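Local coordinates for protein esterase (Xanthomonas oryzae pv. oryzae, PDB 3H2G) that degrades rice cell walls as an esterase linked to virulence, probably through the serine-hydrolase chemistry of an alpha/beta-hydrolase fold, at residues Tyr138-Ile149 / Gln177-Glu188. Numbering follows the deposited sequence.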
# COMPACT_ATOMS: atom_id res chain seq x y z
N TYR A 138 -2.48 -9.31 -4.73
CA TYR A 138 -1.40 -8.75 -3.92
C TYR A 138 -0.19 -8.36 -4.77
O TYR A 138 0.30 -9.15 -5.58
CB TYR A 138 -1.01 -9.79 -2.86
CG TYR A 138 0.03 -9.35 -1.85
CD1 TYR A 138 -0.13 -8.16 -1.13
CD2 TYR A 138 1.14 -10.14 -1.58
CE1 TYR A 138 0.80 -7.78 -0.16
CE2 TYR A 138 2.07 -9.76 -0.60
CZ TYR A 138 1.89 -8.58 0.10
OH TYR A 138 2.82 -8.21 1.05
N LEU A 139 0.27 -7.12 -4.60
CA LEU A 139 1.43 -6.60 -5.32
C LEU A 139 1.30 -6.58 -6.84
O LEU A 139 2.30 -6.65 -7.57
CB LEU A 139 2.69 -7.37 -4.91
CG LEU A 139 3.04 -7.22 -3.42
CD1 LEU A 139 4.16 -8.18 -3.03
CD2 LEU A 139 3.43 -5.78 -3.14
N HIS A 140 0.06 -6.47 -7.32
CA HIS A 140 -0.21 -6.41 -8.76
C HIS A 140 -0.39 -4.94 -9.13
O HIS A 140 -1.45 -4.35 -8.89
CB HIS A 140 -1.49 -7.20 -9.08
CG HIS A 140 -1.82 -7.23 -10.54
ND1 HIS A 140 -3.02 -6.78 -11.04
CD2 HIS A 140 -1.11 -7.66 -11.61
CE1 HIS A 140 -3.04 -6.94 -12.35
NE2 HIS A 140 -1.89 -7.47 -12.72
N SER A 141 0.65 -4.35 -9.70
CA SER A 141 0.65 -2.94 -10.08
C SER A 141 -0.60 -2.43 -10.79
O SER A 141 -1.18 -1.41 -10.40
CB SER A 141 1.88 -2.63 -10.94
OG SER A 141 3.07 -3.01 -10.27
N ALA A 142 -1.03 -3.14 -11.83
CA ALA A 142 -2.19 -2.72 -12.61
C ALA A 142 -3.49 -2.57 -11.82
O ALA A 142 -4.16 -1.54 -11.94
CB ALA A 142 -2.41 -3.66 -13.78
N SER A 143 -3.85 -3.57 -11.03
CA SER A 143 -5.10 -3.50 -10.27
C SER A 143 -4.98 -2.66 -9.00
O SER A 143 -5.98 -2.17 -8.48
CB SER A 143 -5.62 -4.91 -9.94
OG SER A 143 -4.70 -5.65 -9.16
N GLU A 144 -3.76 -2.50 -8.49
CA GLU A 144 -3.58 -1.65 -7.32
C GLU A 144 -3.84 -0.22 -7.80
O GLU A 144 -4.48 0.58 -7.11
CB GLU A 144 -2.14 -1.75 -6.79
CG GLU A 144 -1.88 -2.98 -5.93
CD GLU A 144 -0.42 -3.10 -5.54
OE1 GLU A 144 -0.10 -3.94 -4.68
OE2 GLU A 144 0.40 -2.35 -6.11
N ALA A 145 -3.37 0.07 -9.01
CA ALA A 145 -3.55 1.39 -9.59
C ALA A 145 -5.01 1.63 -10.01
O ALA A 145 -5.58 2.67 -9.70
CB ALA A 145 -2.63 1.57 -10.80
N SER A 146 -5.60 0.66 -10.71
CA SER A 146 -6.98 0.81 -11.16
C SER A 146 -7.94 0.97 -9.99
O SER A 146 -8.86 1.79 -10.05
CB SER A 146 -7.40 -0.39 -12.03
OG SER A 146 -7.39 -1.61 -11.30
N ALA A 147 -7.72 0.21 -8.92
CA ALA A 147 -8.58 0.30 -7.75
C ALA A 147 -8.44 1.67 -7.08
O ALA A 147 -9.42 2.26 -6.64
CB ALA A 147 -8.22 -0.81 -6.76
N THR A 148 -7.21 2.16 -7.00
CA THR A 148 -6.95 3.46 -6.38
C THR A 148 -7.54 4.59 -7.22
O THR A 148 -8.20 5.49 -6.69
CB THR A 148 -5.44 3.68 -6.21
OG1 THR A 148 -4.91 2.67 -5.34
CG2 THR A 148 -5.17 5.04 -5.58
N ILE A 149 -7.29 4.55 -8.52
CA ILE A 149 -7.80 5.57 -9.43
C ILE A 149 -9.33 5.63 -9.38
O ILE A 149 -9.91 6.71 -9.28
CB ILE A 149 -7.33 5.28 -10.87
CG1 ILE A 149 -5.84 5.61 -10.98
CG2 ILE A 149 -8.15 6.08 -11.87
CD1 ILE A 149 -5.16 5.07 -12.24
N GLN A 177 2.99 -2.32 1.16
CA GLN A 177 2.43 -2.73 -0.12
C GLN A 177 1.84 -1.46 -0.71
O GLN A 177 1.84 -1.26 -1.93
CB GLN A 177 1.29 -3.75 0.04
CG GLN A 177 0.59 -4.03 -1.29
CD GLN A 177 -0.75 -4.75 -1.17
OE1 GLN A 177 -1.44 -4.97 -2.17
NE2 GLN A 177 -1.11 -5.13 0.05
N GLY A 178 1.35 -0.59 0.17
CA GLY A 178 0.76 0.67 -0.24
C GLY A 178 1.74 1.60 -0.93
O GLY A 178 1.33 2.47 -1.70
N GLY A 179 3.03 1.41 -0.66
CA GLY A 179 4.04 2.24 -1.30
C GLY A 179 4.16 1.78 -2.74
O GLY A 179 4.39 2.58 -3.65
N HIS A 180 3.99 0.48 -2.94
CA HIS A 180 4.04 -0.13 -4.26
C HIS A 180 2.79 0.39 -4.99
O HIS A 180 2.85 0.79 -6.15
CB HIS A 180 4.00 -1.66 -4.12
CG HIS A 180 4.01 -2.40 -5.42
ND1 HIS A 180 5.17 -2.77 -6.06
CD2 HIS A 180 2.99 -2.86 -6.19
CE1 HIS A 180 4.87 -3.42 -7.17
NE2 HIS A 180 3.56 -3.49 -7.27
N THR A 181 1.66 0.40 -4.28
CA THR A 181 0.40 0.89 -4.83
C THR A 181 0.50 2.36 -5.24
O THR A 181 0.10 2.74 -6.35
CB THR A 181 -0.74 0.77 -3.79
OG1 THR A 181 -0.99 -0.61 -3.52
CG2 THR A 181 -2.02 1.43 -4.31
N ALA A 182 1.04 3.18 -4.35
CA ALA A 182 1.18 4.61 -4.62
C ALA A 182 2.00 4.86 -5.88
O ALA A 182 1.60 5.64 -6.75
CB ALA A 182 1.83 5.31 -3.42
N MET A 183 3.15 4.19 -5.98
CA MET A 183 4.02 4.37 -7.14
C MET A 183 3.39 3.83 -8.42
O MET A 183 3.52 4.44 -9.49
CB MET A 183 5.37 3.69 -6.90
CG MET A 183 6.37 3.95 -8.03
SD MET A 183 8.03 3.30 -7.73
CE MET A 183 8.68 4.55 -6.61
N ALA A 184 2.71 2.69 -8.32
CA ALA A 184 2.06 2.10 -9.49
C ALA A 184 0.95 3.02 -9.99
O ALA A 184 0.73 3.16 -11.20
CB ALA A 184 1.48 0.73 -9.14
N THR A 185 0.26 3.65 -9.05
CA THR A 185 -0.82 4.57 -9.38
C THR A 185 -0.23 5.83 -10.03
O THR A 185 -0.77 6.37 -10.99
CB THR A 185 -1.62 4.97 -8.12
OG1 THR A 185 -2.19 3.79 -7.53
CG2 THR A 185 -2.74 5.95 -8.47
N GLN A 186 0.90 6.28 -9.50
CA GLN A 186 1.56 7.46 -10.05
C GLN A 186 1.98 7.20 -11.50
O GLN A 186 1.78 8.04 -12.37
CB GLN A 186 2.80 7.81 -9.23
CG GLN A 186 3.65 8.90 -9.87
CD GLN A 186 4.94 9.15 -9.11
OE1 GLN A 186 5.24 8.48 -8.13
NE2 GLN A 186 5.71 10.13 -9.58
N ARG A 187 2.56 6.04 -11.74
CA ARG A 187 3.01 5.69 -13.08
C ARG A 187 1.85 5.68 -14.07
O ARG A 187 1.98 6.18 -15.19
CB ARG A 187 3.69 4.31 -13.08
CG ARG A 187 4.27 3.92 -14.43
CD ARG A 187 4.98 2.58 -14.38
NE ARG A 187 4.07 1.49 -14.04
CZ ARG A 187 4.43 0.21 -13.99
NH1 ARG A 187 5.68 -0.14 -14.26
NH2 ARG A 187 3.54 -0.72 -13.68
N GLU A 188 0.72 5.12 -13.66
CA GLU A 188 -0.46 5.04 -14.52
C GLU A 188 -1.07 6.40 -14.83
O GLU A 188 -1.44 6.68 -15.97
CB GLU A 188 -1.51 4.13 -13.86
CG GLU A 188 -2.81 3.96 -14.65
CD GLU A 188 -2.59 3.36 -16.03
OE1 GLU A 188 -1.60 2.63 -16.23
OE2 GLU A 188 -3.43 3.62 -16.92
O HOH W 1 4.62 -3.03 -12.68
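The imidazole of His180 receives Leu139 over one face, with CD2 4.1 Å above the ring plane and displaced toward the rim, while the carboxylate of Glu144 is modelled at the ring edge, too close to CD2 of His180 to be taken at face value. The Tyr138 ring carries its neighbour Leu139 CG over one face and meets the side-chain amide of Gln177 at its edge, the two planes nearly perpendicular. These groups gather where helix 177-192 begins, within the probable nucleophile elbow of an alpha/beta-hydrolase fold, and segment 141-149 crosses 177-188 at -78°. With CG anti to the backbone N (chi1 179°), His180 extends to the first turn of helix 141-162, where NE2 gives Ser141 OG a weak, bent hydrogen bond of 3.1 Å. A water bridges the same hydroxyl to Arg187 NH2.

Small residues let the helices approach closely: the CA atoms of Ala145 and Thr185 are only 4.2 Å apart, and Ala184 CB lies 3.8 Å from Ser141 CB. Thr181 turns its methyl CG2 to Thr148 OG1, its own hydroxyl bonding to Tyr125. Farther along, Ile149 CD1 rests on Glu188 CG at 3.5 Å. The hydroxyls of Thr148 and Thr185 bond back into their own helices: Thr148 OG1 to Glu144 O, and Thr185 OG1 to Thr181 O at 2.8 Å, the latter from above the carbonyl plane, across from Thr185 N.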